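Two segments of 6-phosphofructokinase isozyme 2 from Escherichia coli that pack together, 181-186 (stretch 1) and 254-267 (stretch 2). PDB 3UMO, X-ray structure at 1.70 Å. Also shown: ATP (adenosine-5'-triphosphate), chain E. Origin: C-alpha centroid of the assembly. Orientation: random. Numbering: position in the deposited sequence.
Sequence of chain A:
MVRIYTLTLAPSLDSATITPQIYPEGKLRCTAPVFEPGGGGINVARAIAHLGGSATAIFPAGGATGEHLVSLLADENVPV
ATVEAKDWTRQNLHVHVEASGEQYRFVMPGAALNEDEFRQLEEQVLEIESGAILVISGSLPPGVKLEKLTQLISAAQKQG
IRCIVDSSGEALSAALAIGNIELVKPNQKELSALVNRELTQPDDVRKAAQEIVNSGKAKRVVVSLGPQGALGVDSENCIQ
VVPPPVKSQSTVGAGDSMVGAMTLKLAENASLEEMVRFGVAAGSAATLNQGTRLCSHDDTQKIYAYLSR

Stretch 1 (181-186) IELVKP
Stretch 2 (254-267) AGDSMVGAMTLKLA

No hydrogen bond crosses between these two stretches; van der Waals packing joins them, and the ATP triphosphate, bound by both, bridges them at one end. Lys185 NZ donates to ATP O2B (2.9 Å), while the backbone Gly255 N donates to ATP O2G (3.1 Å, N-H...O angle 153°).

Stretch 2 is helical throughout, phi/psi near -63/-42, with an unbroken run of i to i-4 N-to-O hydrogen bonds from Met258 N to Ala254 O (2.9 Å) through Ala267 N to Thr263 O (2.9 Å). Stretch 1 is extended at Leu183 (-159/135) and Val184 (-127/140), then turns through Lys185 (-120/78) into Pro186 (-77/146, C-gamma endo); Glu182 before them is at -65/-41. The chains run in opposite senses: Leu183 CA lies 8.8 Å from Thr263 CA, and Lys185 CA lies 7.4 Å from Val259 CA. Along stretch 1, CA-to-CB points toward the helix at Leu183 and Lys185 but away at Val184, the alternation expected of an extended chain.

Lys185 contributes the largest covered area, 90 of the 332 Å² buried in total. The Lys185 chain (chi t, t, p, p) runs along the helix to the phosphates, so its methylenes pack while its amine reaches the ligand: Lys185 CG is 4.1 Å from Met262 CE, CD 3.5 Å from Met258 SD, and CE 3.7 Å from Val259 CG2 and 4.0 Å from Gly255 O. A long aliphatic chain with a charged tip suits both tasks. Gly255 leaves room for the nucleotide, since an ideal CB here would come within 2.5 Å of ATP O3B.

CA-to-CB points toward stretch 1 at Met258 (chi1 t, chi2 t, chi3 -93°) and Met262 (m, t, m) and sideways at Val259 (chi1 t), which still brings CG2 to the lysine. Met258 also packs close to the ligand, Met258 CE lying 3.2 Å from ATP O3'. One turn on, Met262 meets two residues, with CE against Lys185 and Met262 CB 4.2 Å from Leu183 CD2. Leu183 (t, p), buried and apolar, suits this methionine neighbour. Thr263 (chi1 m) turns its hydroxyl back to the helix, Thr263 OG1 donating to Val259 O at 2.8 Å, which satisfies this polar group without a partner in stretch 1.

At the far end the CA-to-CB bond of Leu266 (chi1 -152°, chi2 -93°) points toward stretch 1, and Leu266 CD1 lies 4.2 Å from Glu182 OE2 (Glu182 m, m, chi3 145°). The buried carboxylate is hydrogen-bonded elsewhere in the structure.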

ATOM      1  N   ILE A 181      14.229  28.316 -28.739  1.00 32.57           N
ATOM      2  CA  ILE A 181      13.141  28.334 -27.773  1.00 26.51           C
ATOM      3  C   ILE A 181      13.481  29.366 -26.702  1.00 27.20           C
ATOM      4  O   ILE A 181      14.609  29.405 -26.219  1.00 29.69           O
ATOM      5  CB  ILE A 181      12.973  26.955 -27.102  1.00 33.56           C
ATOM      6  CG1 ILE A 181      12.715  25.865 -28.147  1.00 40.75           C
ATOM      7  CG2 ILE A 181      11.876  26.984 -26.040  1.00 30.58           C
ATOM      8  CD1 ILE A 181      11.497  26.098 -29.014  1.00 43.69           C
ATOM      9  N   GLU A 182      12.516  30.202 -26.328  1.00 24.95           N
ATOM     10  CA  GLU A 182      12.773  31.255 -25.345  1.00 26.50           C
ATOM     11  C   GLU A 182      13.111  30.690 -23.968  1.00 23.44           C
ATOM     12  O   GLU A 182      14.005  31.186 -23.279  1.00 25.76           O
ATOM     13  CB  GLU A 182      11.567  32.192 -25.232  1.00 28.43           C
ATOM     14  CG  GLU A 182      11.332  33.055 -26.462  1.00 40.69           C
ATOM     15  CD  GLU A 182      12.248  34.264 -26.522  1.00 49.51           C
ATOM     16  OE1 GLU A 182      12.645  34.655 -27.641  1.00 52.78           O
ATOM     17  OE2 GLU A 182      12.556  34.832 -25.452  1.00 50.28           O
ATOM     18  N   LEU A 183      12.388  29.649 -23.574  1.00 22.74           N
ATOM     19  CA  LEU A 183      12.540  29.069 -22.251  1.00 26.21           C
ATOM     20  C   LEU A 183      12.016  27.650 -22.244  1.00 22.01           C
ATOM     21  O   LEU A 183      10.935  27.379 -22.761  1.00 22.64           O
ATOM     22  CB  LEU A 183      11.754  29.887 -21.223  1.00 19.07           C
ATOM     23  CG  LEU A 183      11.614  29.321 -19.809  1.00 25.40           C
ATOM     24  CD1 LEU A 183      12.954  29.277 -19.105  1.00 26.71           C
ATOM     25  CD2 LEU A 183      10.607  30.144 -19.000  1.00 30.29           C
ATOM     26  N   VAL A 184      12.779  26.742 -21.648  1.00 22.05           N
ATOM     27  CA  VAL A 184      12.293  25.386 -21.420  1.00 17.50           C
ATOM     28  C   VAL A 184      12.462  25.052 -19.932  1.00 19.18           C
ATOM     29  O   VAL A 184      13.461  25.441 -19.322  1.00 20.66           O
ATOM     30  CB  VAL A 184      13.032  24.360 -22.330  1.00 23.94           C
ATOM     31  CG1 VAL A 184      14.526  24.333 -22.027  1.00 24.62           C
ATOM     32  CG2 VAL A 184      12.412  22.966 -22.198  1.00 24.77           C
ATOM     33  N   LYS A 185      11.477  24.373 -19.344  1.00 18.35           N
ATOM     34  CA  LYS A 185      11.567  23.967 -17.938  1.00 16.75           C
ATOM     35  C   LYS A 185      11.484  22.453 -17.759  1.00 17.52           C
ATOM     36  O   LYS A 185      10.435  21.912 -17.392  1.00 19.67           O
ATOM     37  CB  LYS A 185      10.514  24.649 -17.030  1.00 19.63           C
ATOM     38  CG  LYS A 185      10.793  24.370 -15.524  1.00 16.45           C
ATOM     39  CD  LYS A 185       9.555  24.336 -14.631  1.00 16.59           C
ATOM     40  CE  LYS A 185       8.676  23.100 -14.878  1.00 17.14           C
ATOM     41  NZ  LYS A 185       9.412  21.808 -14.720  1.00 16.92           N
ATOM     42  N   PRO A 186      12.593  21.756 -18.021  1.00 16.75           N
ATOM     43  CA  PRO A 186      12.559  20.341 -17.663  1.00 15.90           C
ATOM     44  C   PRO A 186      12.743  20.177 -16.160  1.00 19.61           C
ATOM     45  O   PRO A 186      13.473  20.954 -15.535  1.00 15.70           O
ATOM     46  CB  PRO A 186      13.783  19.772 -18.381  1.00 17.11           C
ATOM     47  CG  PRO A 186      14.755  20.933 -18.437  1.00 18.38           C
ATOM     48  CD  PRO A 186      13.892  22.174 -18.582  1.00 19.29           C
ATOM     49  N   ALA A 254       2.921  22.240  -8.663  1.00 16.14           N
ATOM     50  CA  ALA A 254       4.141  23.031  -8.468  1.00 14.94           C
ATOM     51  C   ALA A 254       4.755  23.450  -9.805  1.00 17.42           C
ATOM     52  O   ALA A 254       5.137  24.614  -9.989  1.00 16.40           O
ATOM     53  CB  ALA A 254       5.151  22.255  -7.655  1.00 17.16           C
ATOM     54  N   GLY A 255       4.862  22.494 -10.724  1.00 19.88           N
ATOM     55  CA  GLY A 255       5.475  22.745 -12.018  1.00 19.54           C
ATOM     56  C   GLY A 255       4.758  23.817 -12.830  1.00 17.20           C
ATOM     57  O   GLY A 255       5.377  24.754 -13.353  1.00 17.54           O
ATOM     58  N   ASP A 256       3.446  23.684 -12.946  1.00 17.51           N
ATOM     59  CA  ASP A 256       2.676  24.632 -13.737  1.00 20.30           C
ATOM     60  C   ASP A 256       2.635  26.010 -13.080  1.00 15.61           C
ATOM     61  O   ASP A 256       2.614  27.026 -13.771  1.00 19.68           O
ATOM     62  CB  ASP A 256       1.269  24.092 -13.993  1.00 19.77           C
ATOM     63  CG  ASP A 256       1.283  22.805 -14.804  1.00 22.04           C
ATOM     64  OD1 ASP A 256       0.372  21.971 -14.615  1.00 25.56           O
ATOM     65  OD2 ASP A 256       2.205  22.623 -15.631  1.00 26.00           O
ATOM     66  N   SER A 257       2.632  26.043 -11.751  1.00 16.89           N
ATOM     67  CA  SER A 257       2.680  27.311 -11.036  1.00 17.37           C
ATOM     68  C   SER A 257       4.001  28.007 -11.311  1.00 17.03           C
ATOM     69  O   SER A 257       4.032  29.211 -11.574  1.00 17.24           O
ATOM     70  CB  SER A 257       2.511  27.102  -9.530  1.00 15.45           C
ATOM     71  OG  SER A 257       1.188  26.678  -9.232  1.00 19.08           O
ATOM     72  N   MET A 258       5.093  27.250 -11.244  1.00 16.82           N
ATOM     73  CA  MET A 258       6.407  27.803 -11.561  1.00 18.62           C
ATOM     74  C   MET A 258       6.468  28.344 -12.988  1.00 20.09           C
ATOM     75  O   MET A 258       6.982  29.446 -13.221  1.00 18.20           O
ATOM     76  CB  MET A 258       7.504  26.750 -11.357  1.00 17.15           C
ATOM     77  CG  MET A 258       8.829  27.133 -12.005  1.00 17.45           C
ATOM     78  SD  MET A 258      10.158  25.995 -11.566  1.00 18.80           S
ATOM     79  CE  MET A 258      10.863  26.839 -10.151  1.00 21.99           C
ATOM     80  N   VAL A 259       5.963  27.573 -13.948  1.00 17.67           N
ATOM     81  CA  VAL A 259       5.965  28.028 -15.340  1.00 15.75           C
ATOM     82  C   VAL A 259       5.145  29.303 -15.536  1.00 20.79           C
ATOM     83  O   VAL A 259       5.585  30.228 -16.234  1.00 19.35           O
ATOM     84  CB  VAL A 259       5.517  26.919 -16.314  1.00 16.13           C
ATOM     85  CG1 VAL A 259       5.335  27.476 -17.717  1.00 18.78           C
ATOM     86  CG2 VAL A 259       6.541  25.795 -16.313  1.00 17.98           C
ATOM     87  N   GLY A 260       3.973  29.360 -14.904  1.00 20.07           N
ATOM     88  CA  GLY A 260       3.135  30.549 -14.956  1.00 21.57           C
ATOM     89  C   GLY A 260       3.874  31.781 -14.461  1.00 19.28           C
ATOM     90  O   GLY A 260       3.849  32.838 -15.104  1.00 21.36           O
ATOM     91  N   ALA A 261       4.560  31.632 -13.333  1.00 17.09           N
ATOM     92  CA  ALA A 261       5.317  32.735 -12.744  1.00 19.56           C
ATOM     93  C   ALA A 261       6.472  33.179 -13.628  1.00 20.53           C
ATOM     94  O   ALA A 261       6.717  34.381 -13.798  1.00 20.51           O
ATOM     95  CB  ALA A 261       5.834  32.347 -11.369  1.00 19.67           C
ATOM     96  N   MET A 262       7.217  32.217 -14.162  1.00 20.27           N
ATOM     97  CA  MET A 262       8.354  32.575 -14.999  1.00 16.63           C
ATOM     98  C   MET A 262       7.904  33.222 -16.303  1.00 22.36           C
ATOM     99  O   MET A 262       8.569  34.118 -16.818  1.00 24.39           O
ATOM    100  CB  MET A 262       9.268  31.369 -15.246  1.00 16.32           C
ATOM    101  CG  MET A 262       9.938  30.898 -13.954  1.00 16.62           C
ATOM    102  SD  MET A 262      11.290  29.740 -14.204  1.00 20.93           S
ATOM    103  CE  MET A 262      10.485  28.422 -15.125  1.00 21.81           C
ATOM    104  N   THR A 263       6.757  32.786 -16.812  1.00 23.28           N
ATOM    105  CA  THR A 263       6.178  33.356 -18.023  1.00 19.95           C
ATOM    106  C   THR A 263       5.848  34.832 -17.821  1.00 24.59           C
ATOM    107  O   THR A 263       6.136  35.668 -18.678  1.00 27.00           O
ATOM    108  CB  THR A 263       4.898  32.601 -18.429  1.00 21.20           C
ATOM    109  OG1 THR A 263       5.228  31.248 -18.766  1.00 21.87           O
ATOM    110  CG2 THR A 263       4.236  33.266 -19.622  1.00 19.73           C
ATOM    111  N   LEU A 264       5.230  35.146 -16.688  1.00 21.54           N
ATOM    112  CA  LEU A 264       4.922  36.536 -16.359  1.00 21.65           C
ATOM    113  C   LEU A 264       6.184  37.381 -16.263  1.00 23.80           C
ATOM    114  O   LEU A 264       6.220  38.510 -16.750  1.00 29.72           O
ATOM    115  CB  LEU A 264       4.139  36.616 -15.050  1.00 21.72           C
ATOM    116  CG  LEU A 264       2.652  36.296 -15.176  1.00 28.70           C
ATOM    117  CD1 LEU A 264       2.033  36.110 -13.792  1.00 26.39           C
ATOM    118  CD2 LEU A 264       1.941  37.405 -15.942  1.00 29.61           C
ATOM    119  N   LYS A 265       7.221  36.833 -15.635  1.00 21.75           N
ATOM    120  CA  LYS A 265       8.496  37.543 -15.542  1.00 24.42           C
ATOM    121  C   LYS A 265       9.115  37.729 -16.917  1.00 26.42           C
ATOM    122  O   LYS A 265       9.717  38.770 -17.203  1.00 29.50           O
ATOM    123  CB  LYS A 265       9.476  36.813 -14.619  1.00 25.10           C
ATOM    124  CG  LYS A 265       9.201  37.010 -13.130  1.00 29.24           C
ATOM    125  CD  LYS A 265       9.134  38.494 -12.772  1.00 31.97           C
ATOM    126  CE  LYS A 265       9.021  38.707 -11.268  1.00 34.03           C
ATOM    127  NZ  LYS A 265       8.866  40.153 -10.930  1.00 40.93           N
ATOM    128  N   LEU A 266       8.967  36.720 -17.770  1.00 25.79           N
ATOM    129  CA  LEU A 266       9.515  36.788 -19.122  1.00 28.30           C
ATOM    130  C   LEU A 266       8.818  37.901 -19.905  1.00 34.07           C
ATOM    131  O   LEU A 266       9.457  38.654 -20.650  1.00 32.40           O
ATOM    132  CB  LEU A 266       9.361  35.437 -19.824  1.00 33.38           C
ATOM    133  CG  LEU A 266      10.369  35.066 -20.918  1.00 48.60           C
ATOM    134  CD1 LEU A 266       9.863  35.470 -22.287  1.00 51.51           C
ATOM    135  CD2 LEU A 266      11.728  35.700 -20.650  1.00 53.57           C
ATOM    136  N   ALA A 267       7.506  38.022 -19.710  1.00 30.85           N
ATOM    137  CA  ALA A 267       6.722  39.061 -20.376  1.00 29.65           C
ATOM    138  C   ALA A 267       7.115  40.458 -19.907  1.00 37.08           C
ATOM    139  O   ALA A 267       6.931  41.438 -20.631  1.00 38.11           O
ATOM    140  CB  ALA A 267       5.240  38.830 -20.162  1.00 26.20           C
TER
HETATM  141  PG  ATP E 313       5.071  18.845 -11.729  1.00 17.63           P
HETATM  142  O1G ATP E 313       4.861  19.013 -13.193  1.00 16.36           O
HETATM  143  O2G ATP E 313       3.875  19.538 -11.082  1.00 15.88           O
HETATM  144  O3G ATP E 313       5.168  17.421 -11.302  1.00 19.75           O
HETATM  145  PB  ATP E 313       7.742  19.440 -11.904  1.00 18.74           P
HETATM  146  O1B ATP E 313       8.257  17.990 -11.649  1.00 16.74           O
HETATM  147  O2B ATP E 313       7.777  19.868 -13.386  1.00 17.93           O
HETATM  148  O3B ATP E 313       6.301  19.678 -11.264  1.00 15.99           O
HETATM  149  PA  ATP E 313       9.262  20.520  -9.711  1.00 17.07           P
HETATM  150  O1A ATP E 313       8.939  19.260  -8.964  1.00 16.55           O
HETATM  151  O2A ATP E 313      10.760  20.828  -9.763  1.00 17.17           O
HETATM  152  O3A ATP E 313       8.687  20.473 -11.152  1.00 14.62           O
HETATM  153  O5' ATP E 313       8.443  21.714  -9.010  1.00 18.61           O
HETATM  154  C5' ATP E 313       8.691  23.024  -9.391  1.00 20.38           C
HETATM  155  C4' ATP E 313       8.985  23.985  -8.330  1.00 17.33           C
HETATM  156  O4' ATP E 313       8.014  23.799  -7.277  1.00 15.49           O
HETATM  157  C3' ATP E 313      10.270  23.717  -7.665  1.00 19.31           C
HETATM  158  O3' ATP E 313      11.325  24.286  -8.344  1.00 17.19           O
HETATM  159  C2' ATP E 313      10.066  24.287  -6.322  1.00 20.59           C
HETATM  160  O2' ATP E 313      10.113  25.655  -6.377  1.00 19.73           O
HETATM  161  C1' ATP E 313       8.671  23.887  -6.033  1.00 15.43           C
HETATM  162  N9  ATP E 313       8.610  22.602  -5.338  1.00 16.36           N
HETATM  163  C8  ATP E 313       8.363  21.405  -5.900  1.00 19.83           C
HETATM  164  N7  ATP E 313       8.399  20.474  -4.915  1.00 17.30           N
HETATM  165  C5  ATP E 313       8.667  21.082  -3.741  1.00 18.10           C
HETATM  166  C6  ATP E 313       8.811  20.631  -2.425  1.00 21.70           C
HETATM  167  N6  ATP E 313       8.672  19.176  -2.082  1.00 19.59           N
HETATM  168  N1  ATP E 313       9.085  21.531  -1.465  1.00 16.90           N
HETATM  169  C2  ATP E 313       9.217  22.838  -1.750  1.00 17.83           C
HETATM  170  N3  ATP E 313       9.080  23.295  -2.997  1.00 17.78           N
HETATM  171  C4  ATP E 313       8.804  22.448  -4.005  1.00 17.97           C